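PDB 1V43: sugar-binding transport ATP-binding protein from Pyrococcus horikoshii, which probably binds and hydrolyses ATP to power sugar uptake, as the nucleotide-binding subunit of an ABC transporter. Local coordinates for residues R309-V314 / G348-V353; T18-N23 / E62-R67; R123-L128 / A155-P160. All blocks are in the same frame, centred on the assembly; numbering follows the deposited sequence.

Contact 1 of 3, residues R309-V314 / G348-V353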
ATOM      1  N   ARG A 309      -8.412  27.708  -9.124  1.00 50.06           N
ATOM      2  CA  ARG A 309      -7.100  27.554  -9.749  1.00 53.14           C
ATOM      3  C   ARG A 309      -5.994  28.140  -8.857  1.00 56.85           C
ATOM      4  O   ARG A 309      -6.247  29.038  -8.050  1.00 58.45           O
ATOM      5  CB  ARG A 309      -7.073  28.280 -11.103  1.00 53.72           C
ATOM      6  CG  ARG A 309      -7.346  27.430 -12.341  1.00 61.27           C
ATOM      7  CD  ARG A 309      -8.814  27.067 -12.539  1.00 64.04           C
ATOM      8  NE  ARG A 309      -9.001  26.355 -13.806  1.00 69.16           N
ATOM      9  CZ  ARG A 309     -10.138  25.786 -14.202  1.00 67.40           C
ATOM     10  NH1 ARG A 309     -11.216  25.834 -13.437  1.00 64.58           N
ATOM     11  NH2 ARG A 309     -10.195  25.160 -15.368  1.00 67.24           N
ATOM     12  N   LEU A 310      -4.775  27.619  -9.003  1.00 56.13           N
ATOM     13  CA  LEU A 310      -3.613  28.103  -8.249  1.00 56.46           C
ATOM     14  C   LEU A 310      -2.373  27.609  -8.972  1.00 53.86           C
ATOM     15  O   LEU A 310      -2.115  26.407  -9.014  1.00 57.25           O
ATOM     16  CB  LEU A 310      -3.581  27.560  -6.813  1.00 56.32           C
ATOM     17  CG  LEU A 310      -4.840  27.451  -5.951  1.00 64.56           C
ATOM     18  CD1 LEU A 310      -5.605  26.185  -6.318  1.00 60.33           C
ATOM     19  CD2 LEU A 310      -4.447  27.392  -4.482  1.00 65.94           C
ATOM     20  N   ILE A 311      -1.605  28.524  -9.547  1.00 50.37           N
ATOM     21  CA  ILE A 311      -0.398  28.130 -10.260  1.00 49.41           C
ATOM     22  C   ILE A 311       0.725  27.822  -9.276  1.00 46.83           C
ATOM     23  O   ILE A 311       0.931  28.545  -8.304  1.00 45.03           O
ATOM     24  CB  ILE A 311       0.056  29.227 -11.256  1.00 52.12           C
ATOM     25  CG1 ILE A 311      -0.938  29.293 -12.423  1.00 56.98           C
ATOM     26  CG2 ILE A 311       1.468  28.932 -11.758  1.00 59.74           C
ATOM     27  CD1 ILE A 311      -0.547  30.245 -13.549  1.00 55.88           C
ATOM     28  N   GLY A 312       1.439  26.731  -9.524  1.00 40.72           N
ATOM     29  CA  GLY A 312       2.517  26.358  -8.636  1.00 42.74           C
ATOM     30  C   GLY A 312       3.565  25.545  -9.350  1.00 44.50           C
ATOM     31  O   GLY A 312       3.367  25.131 -10.489  1.00 49.13           O
ATOM     32  N   LYS A 313       4.691  25.321  -8.686  1.00 46.30           N
ATOM     33  CA  LYS A 313       5.768  24.538  -9.272  1.00 47.65           C
ATOM     34  C   LYS A 313       5.807  23.151  -8.661  1.00 44.27           C
ATOM     35  O   LYS A 313       5.599  22.979  -7.457  1.00 40.79           O
ATOM     36  CB  LYS A 313       7.129  25.217  -9.059  1.00 53.62           C
ATOM     37  CG  LYS A 313       7.366  26.422  -9.958  1.00 65.18           C
ATOM     38  CD  LYS A 313       8.756  27.002  -9.758  1.00 67.29           C
ATOM     39  CE  LYS A 313       9.005  28.177 -10.693  1.00 68.68           C
ATOM     40  NZ  LYS A 313      10.368  28.744 -10.501  1.00 72.33           N
ATOM     41  N   VAL A 314       6.064  22.167  -9.513  1.00 37.88           N
ATOM     42  CA  VAL A 314       6.165  20.784  -9.088  1.00 36.74           C
ATOM     43  C   VAL A 314       7.479  20.598  -8.350  1.00 37.60           C
ATOM     44  O   VAL A 314       8.544  20.829  -8.910  1.00 39.63           O
ATOM     45  CB  VAL A 314       6.174  19.831 -10.288  1.00 32.97           C
ATOM     46  CG1 VAL A 314       6.325  18.404  -9.804  1.00 25.97           C
ATOM     47  CG2 VAL A 314       4.901  19.999 -11.097  1.00 31.13           C
ATOM     48  N   GLY A 348      10.289  21.273 -11.083  1.00 66.90           N
ATOM     49  CA  GLY A 348      10.636  22.612 -11.520  1.00 65.50           C
ATOM     50  C   GLY A 348       9.591  23.207 -12.445  1.00 64.06           C
ATOM     51  O   GLY A 348       9.405  24.425 -12.478  1.00 66.15           O
ATOM     52  N   ARG A 349       8.905  22.357 -13.203  1.00 56.80           N
ATOM     53  CA  ARG A 349       7.889  22.862 -14.108  1.00 59.42           C
ATOM     54  C   ARG A 349       6.730  23.432 -13.299  1.00 58.01           C
ATOM     55  O   ARG A 349       6.456  22.990 -12.182  1.00 61.22           O
ATOM     56  CB  ARG A 349       7.387  21.759 -15.043  1.00 60.05           C
ATOM     57  CG  ARG A 349       6.088  21.106 -14.619  1.00 68.46           C
ATOM     58  CD  ARG A 349       5.134  20.947 -15.808  1.00 76.74           C
ATOM     59  NE  ARG A 349       5.677  20.089 -16.859  1.00 84.01           N
ATOM     60  CZ  ARG A 349       5.003  19.705 -17.941  1.00 86.85           C
ATOM     61  NH1 ARG A 349       3.747  20.103 -18.124  1.00 86.62           N
ATOM     62  NH2 ARG A 349       5.580  18.912 -18.836  1.00 86.56           N
ATOM     63  N   GLU A 350       6.062  24.426 -13.869  1.00 55.62           N
ATOM     64  CA  GLU A 350       4.935  25.078 -13.222  1.00 52.58           C
ATOM     65  C   GLU A 350       3.653  24.430 -13.739  1.00 51.44           C
ATOM     66  O   GLU A 350       3.591  24.008 -14.893  1.00 49.66           O
ATOM     67  CB  GLU A 350       4.954  26.569 -13.558  1.00 56.60           C
ATOM     68  CG  GLU A 350       4.607  27.478 -12.407  1.00 65.06           C
ATOM     69  CD  GLU A 350       4.832  28.935 -12.747  1.00 73.60           C
ATOM     70  OE1 GLU A 350       4.217  29.418 -13.727  1.00 74.14           O
ATOM     71  OE2 GLU A 350       5.627  29.593 -12.037  1.00 74.47           O
ATOM     72  N   VAL A 351       2.639  24.340 -12.882  1.00 50.83           N
ATOM     73  CA  VAL A 351       1.367  23.728 -13.264  1.00 46.71           C
ATOM     74  C   VAL A 351       0.179  24.498 -12.698  1.00 48.31           C
ATOM     75  O   VAL A 351       0.289  25.133 -11.654  1.00 49.78           O
ATOM     76  CB  VAL A 351       1.270  22.259 -12.762  1.00 44.14           C
ATOM     77  CG1 VAL A 351       2.365  21.420 -13.389  1.00 49.59           C
ATOM     78  CG2 VAL A 351       1.379  22.208 -11.235  1.00 41.78           C
ATOM     79  N   LYS A 352      -0.948  24.461 -13.404  1.00 47.61           N
ATOM     80  CA  LYS A 352      -2.156  25.120 -12.928  1.00 46.91           C
ATOM     81  C   LYS A 352      -2.931  24.043 -12.197  1.00 43.16           C
ATOM     82  O   LYS A 352      -3.538  23.181 -12.822  1.00 44.22           O
ATOM     83  CB  LYS A 352      -3.016  25.643 -14.085  1.00 49.48           C
ATOM     84  CG  LYS A 352      -2.620  27.000 -14.629  1.00 60.18           C
ATOM     85  CD  LYS A 352      -3.485  27.380 -15.838  1.00 66.74           C
ATOM     86  CE  LYS A 352      -2.943  28.620 -16.553  1.00 70.82           C
ATOM     87  NZ  LYS A 352      -3.620  28.859 -17.865  1.00 68.10           N
ATOM     88  N   VAL A 353      -2.900  24.084 -10.875  1.00 43.13           N
ATOM     89  CA  VAL A 353      -3.613  23.099 -10.089  1.00 39.46           C
ATOM     90  C   VAL A 353      -5.083  23.492  -9.993  1.00 39.94           C
ATOM     91  O   VAL A 353      -5.416  24.617  -9.620  1.00 38.11           O
ATOM     92  CB  VAL A 353      -3.020  22.991  -8.681  1.00 39.08           C
ATOM     93  CG1 VAL A 353      -3.815  21.984  -7.876  1.00 46.41           C
ATOM     94  CG2 VAL A 353      -1.548  22.571  -8.760  1.00 42.24           C
TER
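Leu310, Gly312 and Val314 exchange backbone hydrogen bonds with Val353, Val351 and the loop residues Gly348 and Arg349, joining antiparallel strands 307-319 and 350-356. Gly312 carries the middle pair: Val351 N to Gly312 O at 2.6 Å and Gly312 N to Val351 O at 2.9 Å. Val314 N to Arg349 O and Gly348 N to Val314 O, both 2.8 Å and nearly straight, carry the pairing beyond Glu350, where strand 350-356 begins, whereas Leu310 N to Val353 O is weak.

Leu310, Val351 and Val353 share one face, with Phe330 of strand 323-330 on Leu310 and Val353, and Val328 on Val351 and Val353. Val314 reaches over to Val351, its CG2 set anti to the carbonyl carbon and 3.7 Å from Val351 CG1, the side chains crossing at about a right angle.

The other face is mixed. Ile311 lies alongside the extended Lys352, CG1 to CG at 3.6 Å, and its CG2 branch touches the Glu350 carboxylate, 3.4 Å from OE1. Lys313 and Glu350 meet through their methylenes, CG to CG at 3.8 Å, their charges apart. Glu296 holds Lys352 NZ in a salt bridge.

The chemistry implies a two-sided sheet, valines inward and charged-ended aliphatic stems outward.

Contact 2 of 3, residues T18-N23 / E62-R67; sequences TKRFGN and EPTEGR
Thr18 and Glu65 form an antiparallel hydrogen-bonded pair, Thr18 N giving to Glu65 O at 3.0 Å, but Thr64 also faces Thr18, a classic beta bulge in which Thr18 O takes Thr64 N at 2.8 Å and, weakly, Glu65 N.

Thr64 does most of the side-chain work. Its OG1 accepts the backbone N-H of Arg20 at 3.2 Å in a nearly straight bond (167°), continuing the strand pairing through a side chain. Its CG2 lies over one face of the Arg20 guanidinium, offset toward the rim and 3.6 Å from CZ. Glu65 OE1 is near the plane at the edge of the same group, yet 4.2 Å from Arg20 NH2, too far for a salt bridge.

Lys19 reaches the other way. Its CG is anti to the backbone N (chi1 178°) and the chain bends at chi2, and NZ gives a 2.7 Å hydrogen bond to Glu62 O, nearly along the C=O axis. On the way CD passes Thr64 OG1, and CE sits above one face of the Phe21 ring, offset toward its rim. An alanine at Lys19 would probably leave the Glu62 carbonyl without this donor and open a gap beside Phe21 and Thr64.

Phe21 is part of the ATP site, and Lys19 also touches Thr52, another ATP-binding residue. The contact thus belongs to the antiparallel beta subdomain of an ABC ATPase, whose strand 12-21 presents the aromatic residue of the nucleotide site; Phe21 is consistent with the A-loop aromatic of this family.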
ATOM      1  N   THR A  18     -16.406   1.325  29.275  1.00 26.22           N
ATOM      2  CA  THR A  18     -15.135   1.933  29.613  1.00 27.74           C
ATOM      3  C   THR A  18     -14.211   0.842  30.131  1.00 32.47           C
ATOM      4  O   THR A  18     -14.653  -0.122  30.761  1.00 30.51           O
ATOM      5  CB  THR A  18     -15.284   3.001  30.726  1.00 36.35           C
ATOM      6  OG1 THR A  18     -15.994   4.141  30.222  1.00 29.33           O
ATOM      7  CG2 THR A  18     -13.921   3.427  31.230  1.00 31.67           C
ATOM      8  N   LYS A  19     -12.924   1.000  29.863  1.00 32.22           N
ATOM      9  CA  LYS A  19     -11.932   0.051  30.331  1.00 36.91           C
ATOM     10  C   LYS A  19     -10.655   0.796  30.693  1.00 39.20           C
ATOM     11  O   LYS A  19      -9.985   1.325  29.818  1.00 40.86           O
ATOM     12  CB  LYS A  19     -11.624  -0.986  29.244  1.00 35.47           C
ATOM     13  CG  LYS A  19     -10.552  -1.985  29.631  1.00 35.18           C
ATOM     14  CD  LYS A  19     -10.960  -2.781  30.855  1.00 34.24           C
ATOM     15  CE  LYS A  19      -9.951  -3.863  31.157  1.00 44.27           C
ATOM     16  NZ  LYS A  19     -10.519  -4.865  32.089  1.00 43.84           N
ATOM     17  N   ARG A  20     -10.315   0.854  31.975  1.00 47.52           N
ATOM     18  CA  ARG A  20      -9.073   1.524  32.359  1.00 55.95           C
ATOM     19  C   ARG A  20      -8.101   0.585  33.056  1.00 57.11           C
ATOM     20  O   ARG A  20      -8.427  -0.009  34.076  1.00 63.87           O
ATOM     21  CB  ARG A  20      -9.339   2.741  33.256  1.00 53.89           C
ATOM     22  CG  ARG A  20     -10.289   2.498  34.404  1.00 57.94           C
ATOM     23  CD  ARG A  20     -10.310   3.693  35.344  1.00 63.17           C
ATOM     24  NE  ARG A  20     -11.552   3.751  36.110  1.00 64.46           N
ATOM     25  CZ  ARG A  20     -12.697   4.237  35.636  1.00 69.10           C
ATOM     26  NH1 ARG A  20     -12.756   4.715  34.399  1.00 63.62           N
ATOM     27  NH2 ARG A  20     -13.787   4.239  36.394  1.00 72.04           N
ATOM     28  N   PHE A  21      -6.912   0.443  32.486  1.00 60.63           N
ATOM     29  CA  PHE A  21      -5.890  -0.405  33.079  1.00 68.49           C
ATOM     30  C   PHE A  21      -5.123   0.462  34.067  1.00 72.47           C
ATOM     31  O   PHE A  21      -4.100   1.058  33.725  1.00 77.67           O
ATOM     32  CB  PHE A  21      -4.937  -0.939  32.010  1.00 67.41           C
ATOM     33  CG  PHE A  21      -5.592  -1.855  31.016  1.00 73.13           C
ATOM     34  CD1 PHE A  21      -6.473  -1.357  30.062  1.00 73.38           C
ATOM     35  CD2 PHE A  21      -5.339  -3.221  31.042  1.00 72.52           C
ATOM     36  CE1 PHE A  21      -7.094  -2.205  29.150  1.00 71.91           C
ATOM     37  CE2 PHE A  21      -5.954  -4.078  30.135  1.00 72.92           C
ATOM     38  CZ  PHE A  21      -6.833  -3.568  29.187  1.00 74.01           C
ATOM     39  N   GLY A  22      -5.632   0.540  35.292  1.00 72.06           N
ATOM     40  CA  GLY A  22      -4.985   1.353  36.300  1.00 71.92           C
ATOM     41  C   GLY A  22      -5.269   2.829  36.092  1.00 72.54           C
ATOM     42  O   GLY A  22      -6.321   3.332  36.493  1.00 73.61           O
ATOM     43  N   ASN A  23      -4.333   3.520  35.449  1.00 70.10           N
ATOM     44  CA  ASN A  23      -4.451   4.954  35.191  1.00 69.98           C
ATOM     45  C   ASN A  23      -4.801   5.256  33.736  1.00 66.32           C
ATOM     46  O   ASN A  23      -5.352   6.314  33.420  1.00 62.83           O
ATOM     47  CB  ASN A  23      -3.128   5.640  35.524  1.00 77.48           C
ATOM     48  CG  ASN A  23      -1.983   5.146  34.649  1.00 82.13           C
ATOM     49  OD1 ASN A  23      -1.616   3.969  34.692  1.00 84.98           O
ATOM     50  ND2 ASN A  23      -1.420   6.042  33.846  1.00 86.89           N
ATOM     51  N   GLU A  62     -13.132  -7.925  31.020  1.00 34.26           N
ATOM     52  CA  GLU A  62     -14.353  -7.358  31.579  1.00 33.79           C
ATOM     53  C   GLU A  62     -14.234  -5.837  31.533  1.00 31.98           C
ATOM     54  O   GLU A  62     -13.131  -5.290  31.601  1.00 33.87           O
ATOM     55  CB  GLU A  62     -14.549  -7.812  33.039  1.00 33.71           C
ATOM     56  CG  GLU A  62     -14.834  -9.313  33.204  1.00 39.89           C
ATOM     57  CD  GLU A  62     -16.256  -9.691  32.818  1.00 34.95           C
ATOM     58  OE1 GLU A  62     -16.807  -9.084  31.878  1.00 35.71           O
ATOM     59  OE2 GLU A  62     -16.820 -10.602  33.448  1.00 26.10           O
ATOM     60  N   PRO A  63     -15.366  -5.134  31.400  1.00 31.37           N
ATOM     61  CA  PRO A  63     -15.359  -3.671  31.354  1.00 36.51           C
ATOM     62  C   PRO A  63     -15.188  -3.144  32.783  1.00 39.58           C
ATOM     63  O   PRO A  63     -15.429  -3.866  33.755  1.00 33.76           O
ATOM     64  CB  PRO A  63     -16.750  -3.320  30.829  1.00 27.86           C
ATOM     65  CG  PRO A  63     -17.301  -4.599  30.326  1.00 39.24           C
ATOM     66  CD  PRO A  63     -16.729  -5.642  31.211  1.00 30.66           C
ATOM     67  N   THR A  64     -14.785  -1.883  32.889  1.00 40.08           N
ATOM     68  CA  THR A  64     -14.598  -1.222  34.170  1.00 39.65           C
ATOM     69  C   THR A  64     -15.932  -0.565  34.482  1.00 41.69           C
ATOM     70  O   THR A  64     -16.283  -0.315  35.630  1.00 51.57           O
ATOM     71  CB  THR A  64     -13.491  -0.159  34.069  1.00 41.58           C
ATOM     72  OG1 THR A  64     -12.221  -0.806  33.878  1.00 37.58           O
ATOM     73  CG2 THR A  64     -13.449   0.691  35.325  1.00 42.99           C
ATOM     74  N   GLU A  65     -16.684  -0.312  33.426  1.00 35.42           N
ATOM     75  CA  GLU A  65     -17.982   0.302  33.535  1.00 34.75           C
ATOM     76  C   GLU A  65     -18.722  -0.006  32.242  1.00 32.85           C
ATOM     77  O   GLU A  65     -18.102  -0.266  31.210  1.00 31.94           O
ATOM     78  CB  GLU A  65     -17.825   1.814  33.707  1.00 41.08           C
ATOM     79  CG  GLU A  65     -19.076   2.536  34.191  1.00 54.22           C
ATOM     80  CD  GLU A  65     -18.832   4.018  34.438  1.00 64.68           C
ATOM     81  OE1 GLU A  65     -17.753   4.364  34.981  1.00 66.31           O
ATOM     82  OE2 GLU A  65     -19.722   4.832  34.101  1.00 58.62           O
ATOM     83  N   GLY A  66     -20.045   0.007  32.297  1.00 31.28           N
ATOM     84  CA  GLY A  66     -20.816  -0.248  31.099  1.00 28.14           C
ATOM     85  C   GLY A  66     -21.397  -1.641  30.979  1.00 33.03           C
ATOM     86  O   GLY A  66     -21.158  -2.526  31.806  1.00 32.43           O
ATOM     87  N   ARG A  67     -22.134  -1.835  29.896  1.00 29.92           N
ATOM     88  CA  ARG A  67     -22.825  -3.084  29.648  1.00 29.94           C
ATOM     89  C   ARG A  67     -22.707  -3.491  28.178  1.00 32.77           C
ATOM     90  O   ARG A  67     -22.580  -2.634  27.299  1.00 31.60           O
ATOM     91  CB  ARG A  67     -24.283  -2.851  30.002  1.00 33.29           C
ATOM     92  CG  ARG A  67     -25.053  -4.021  30.498  1.00 38.88           C
ATOM     93  CD  ARG A  67     -26.444  -3.538  30.876  1.00 41.85           C
ATOM     94  NE  ARG A  67     -26.408  -2.658  32.037  1.00 44.01           N
ATOM     95  CZ  ARG A  67     -26.264  -3.095  33.282  1.00 47.88           C
ATOM     96  NH1 ARG A  67     -26.144  -4.392  33.510  1.00 49.43           N
ATOM     97  NH2 ARG A  67     -26.241  -2.243  34.300  1.00 50.75           N
TER

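Contact 3 of 3, residues R123-L128 / A155-P160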
ATOM      1  N   ARG A 123     -19.170 -30.342   6.659  1.00 28.36           N
ATOM      2  CA  ARG A 123     -19.485 -30.336   5.229  1.00 28.50           C
ATOM      3  C   ARG A 123     -20.032 -28.963   4.825  1.00 31.08           C
ATOM      4  O   ARG A 123     -19.622 -28.387   3.811  1.00 25.49           O
ATOM      5  CB  ARG A 123     -20.532 -31.412   4.899  1.00 30.38           C
ATOM      6  CG  ARG A 123     -19.997 -32.855   4.870  1.00 39.34           C
ATOM      7  CD  ARG A 123     -21.139 -33.888   4.760  1.00 34.88           C
ATOM      8  NE  ARG A 123     -20.649 -35.259   4.617  1.00 34.25           N
ATOM      9  CZ  ARG A 123     -20.542 -35.907   3.458  1.00 35.45           C
ATOM     10  NH1 ARG A 123     -20.897 -35.320   2.324  1.00 22.36           N
ATOM     11  NH2 ARG A 123     -20.070 -37.145   3.429  1.00 31.06           N
ATOM     12  N   TRP A 124     -20.959 -28.445   5.628  1.00 28.88           N
ATOM     13  CA  TRP A 124     -21.574 -27.139   5.369  1.00 29.33           C
ATOM     14  C   TRP A 124     -20.515 -26.020   5.359  1.00 25.10           C
ATOM     15  O   TRP A 124     -20.443 -25.235   4.421  1.00 31.48           O
ATOM     16  CB  TRP A 124     -22.639 -26.871   6.443  1.00 30.57           C
ATOM     17  CG  TRP A 124     -23.132 -25.438   6.547  1.00 32.02           C
ATOM     18  CD1 TRP A 124     -24.062 -24.820   5.752  1.00 34.64           C
ATOM     19  CD2 TRP A 124     -22.757 -24.478   7.544  1.00 32.61           C
ATOM     20  NE1 TRP A 124     -24.292 -23.534   6.199  1.00 31.98           N
ATOM     21  CE2 TRP A 124     -23.507 -23.298   7.296  1.00 35.46           C
ATOM     22  CE3 TRP A 124     -21.862 -24.499   8.627  1.00 27.28           C
ATOM     23  CZ2 TRP A 124     -23.390 -22.150   8.094  1.00 29.55           C
ATOM     24  CZ3 TRP A 124     -21.745 -23.351   9.421  1.00 29.77           C
ATOM     25  CH2 TRP A 124     -22.509 -22.196   9.148  1.00 30.77           C
ATOM     26  N   ALA A 125     -19.681 -25.974   6.393  1.00 25.74           N
ATOM     27  CA  ALA A 125     -18.646 -24.953   6.485  1.00 26.50           C
ATOM     28  C   ALA A 125     -17.627 -25.104   5.365  1.00 23.57           C
ATOM     29  O   ALA A 125     -17.220 -24.122   4.756  1.00 22.86           O
ATOM     30  CB  ALA A 125     -17.940 -25.029   7.850  1.00 18.92           C
ATOM     31  N   ALA A 126     -17.223 -26.340   5.104  1.00 24.77           N
ATOM     32  CA  ALA A 126     -16.240 -26.622   4.071  1.00 26.04           C
ATOM     33  C   ALA A 126     -16.753 -26.178   2.703  1.00 28.90           C
ATOM     34  O   ALA A 126     -15.997 -25.632   1.887  1.00 28.28           O
ATOM     35  CB  ALA A 126     -15.906 -28.120   4.065  1.00 24.66           C
ATOM     36  N   GLU A 127     -18.037 -26.406   2.447  1.00 26.27           N
ATOM     37  CA  GLU A 127     -18.612 -26.004   1.173  1.00 23.73           C
ATOM     38  C   GLU A 127     -18.622 -24.470   1.084  1.00 25.64           C
ATOM     39  O   GLU A 127     -18.286 -23.900   0.043  1.00 28.76           O
ATOM     40  CB  GLU A 127     -20.031 -26.576   1.031  1.00 24.58           C
ATOM     41  CG  GLU A 127     -20.708 -26.334  -0.327  1.00 30.95           C
ATOM     42  CD  GLU A 127     -21.075 -24.861  -0.567  1.00 44.17           C
ATOM     43  OE1 GLU A 127     -21.581 -24.204   0.375  1.00 40.85           O
ATOM     44  OE2 GLU A 127     -20.872 -24.365  -1.700  1.00 37.52           O
ATOM     45  N   LEU A 128     -18.985 -23.812   2.185  1.00 22.72           N
ATOM     46  CA  LEU A 128     -19.039 -22.354   2.244  1.00 25.50           C
ATOM     47  C   LEU A 128     -17.690 -21.710   1.966  1.00 27.82           C
ATOM     48  O   LEU A 128     -17.627 -20.643   1.375  1.00 22.38           O
ATOM     49  CB  LEU A 128     -19.556 -21.886   3.608  1.00 20.76           C
ATOM     50  CG  LEU A 128     -21.074 -21.975   3.744  1.00 23.68           C
ATOM     51  CD1 LEU A 128     -21.496 -21.710   5.165  1.00 23.30           C
ATOM     52  CD2 LEU A 128     -21.709 -20.981   2.797  1.00 22.03           C
ATOM     53  N   ALA A 155     -13.951 -21.167  12.396  1.00 35.86           N
ATOM     54  CA  ALA A 155     -14.601 -20.117  13.175  1.00 35.56           C
ATOM     55  C   ALA A 155     -16.109 -20.153  12.959  1.00 31.06           C
ATOM     56  O   ALA A 155     -16.876 -20.002  13.908  1.00 31.18           O
ATOM     57  CB  ALA A 155     -14.036 -18.731  12.801  1.00 17.08           C
ATOM     58  N   ILE A 156     -16.558 -20.379  11.725  1.00 29.60           N
ATOM     59  CA  ILE A 156     -18.001 -20.393  11.503  1.00 28.22           C
ATOM     60  C   ILE A 156     -18.692 -21.724  11.750  1.00 26.96           C
ATOM     61  O   ILE A 156     -19.922 -21.773  11.812  1.00 33.31           O
ATOM     62  CB  ILE A 156     -18.385 -19.925  10.074  1.00 31.26           C
ATOM     63  CG1 ILE A 156     -18.218 -21.069   9.059  1.00 29.55           C
ATOM     64  CG2 ILE A 156     -17.538 -18.733   9.695  1.00 34.55           C
ATOM     65  CD1 ILE A 156     -18.746 -20.728   7.674  1.00 28.69           C
ATOM     66  N   VAL A 157     -17.922 -22.800  11.895  1.00 30.96           N
ATOM     67  CA  VAL A 157     -18.529 -24.118  12.097  1.00 37.86           C
ATOM     68  C   VAL A 157     -19.432 -24.220  13.333  1.00 41.17           C
ATOM     69  O   VAL A 157     -20.364 -25.031  13.351  1.00 38.59           O
ATOM     70  CB  VAL A 157     -17.448 -25.249  12.142  1.00 37.76           C
ATOM     71  CG1 VAL A 157     -16.879 -25.390  13.533  1.00 39.06           C
ATOM     72  CG2 VAL A 157     -18.048 -26.567  11.651  1.00 37.85           C
ATOM     73  N   VAL A 158     -19.176 -23.392  14.349  1.00 37.85           N
ATOM     74  CA  VAL A 158     -19.995 -23.410  15.564  1.00 37.32           C
ATOM     75  C   VAL A 158     -21.268 -22.582  15.421  1.00 37.65           C
ATOM     76  O   VAL A 158     -22.111 -22.565  16.318  1.00 42.55           O
ATOM     77  CB  VAL A 158     -19.213 -22.887  16.803  1.00 38.74           C
ATOM     78  CG1 VAL A 158     -17.958 -23.726  17.018  1.00 38.93           C
ATOM     79  CG2 VAL A 158     -18.842 -21.421  16.620  1.00 34.41           C
ATOM     80  N   GLU A 159     -21.409 -21.892  14.297  1.00 32.54           N
ATOM     81  CA  GLU A 159     -22.586 -21.061  14.067  1.00 37.94           C
ATOM     82  C   GLU A 159     -22.716 -20.017  15.189  1.00 36.57           C
ATOM     83  O   GLU A 159     -23.716 -19.957  15.904  1.00 39.60           O
ATOM     84  CB  GLU A 159     -23.837 -21.937  14.014  1.00 41.39           C
ATOM     85  CG  GLU A 159     -23.722 -23.124  13.069  1.00 53.16           C
ATOM     86  CD  GLU A 159     -25.058 -23.797  12.817  1.00 61.16           C
ATOM     87  OE1 GLU A 159     -25.818 -23.312  11.950  1.00 63.39           O
ATOM     88  OE2 GLU A 159     -25.353 -24.801  13.498  1.00 61.96           O
ATOM     89  N   PRO A 160     -21.705 -19.158  15.328  1.00 30.75           N
ATOM     90  CA  PRO A 160     -21.707 -18.127  16.364  1.00 28.59           C
ATOM     91  C   PRO A 160     -22.782 -17.088  16.112  1.00 29.03           C
ATOM     92  O   PRO A 160     -23.192 -16.886  14.968  1.00 26.70           O
ATOM     93  CB  PRO A 160     -20.317 -17.533  16.232  1.00 19.37           C
ATOM     94  CG  PRO A 160     -20.164 -17.488  14.734  1.00 22.31           C
ATOM     95  CD  PRO A 160     -20.688 -18.860  14.301  1.00 25.48           C
TER
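Apolar packing, with no hydrogen bond across it, sets Trp124 and Ala125 of helix 115-128 against Ile156 and Val157, on the way from helix 147-156 to strand 162-166. Trp124 makes the reach: its CG is anti to the backbone N (chi1 165°), and the six-membered end of the indole points at the turn. Ile156 O lies in the ring plane at the edge, 3.4 Å from Trp124 CZ3. That same carbonyl accepts the N-H of Glu159, closing a type I beta turn from Ile156 to Glu159. Glu159 CG meets Trp124 CZ3 obliquely at 4.2 Å, while its carboxylate turns to Arg121 in a salt bridge and to Val6 N.

Ala125 CB touches both Ile156 CG1 and Val157 CG2 at 4.1 Å. Leu128 CD1 covers one face of the indole, offset toward its rim, and meets Ile156 CD1 at 3.8 Å. Leu191 of helix 174-191 packs on Trp124, Leu128 and Ile156 together.

In an ABC ATPase, helix 115-128 belongs to the helical subdomain, and helix 147-156 is the one that follows the LSGGQ signature; the contact is therefore typical of the packing that joins this subdomain to the catalytic core.

In the fold
From the N terminus, contact 2 comes first: it brings residues 62-67 back to 18-23, closing a loop that contains strands 24-34 and 39-43 and the P-loop helix 50-58. Contact 3 follows, drawing 155-160 back to helix 115-128 across a mostly irregular excursion with one stretch of helix and no strand. Contact 1 closes last, spanning the two hairpin strands 323-330 and 333-340 in the C-terminal region. The three lie in series, none nested or crossed. Contacts 2 and 3 share the ABC ATPase, with centres about 34 Å apart, one in its antiparallel sheet and the other among its helices. Contact 1 sits in the TOBE region, its centre more than 50 Å from either.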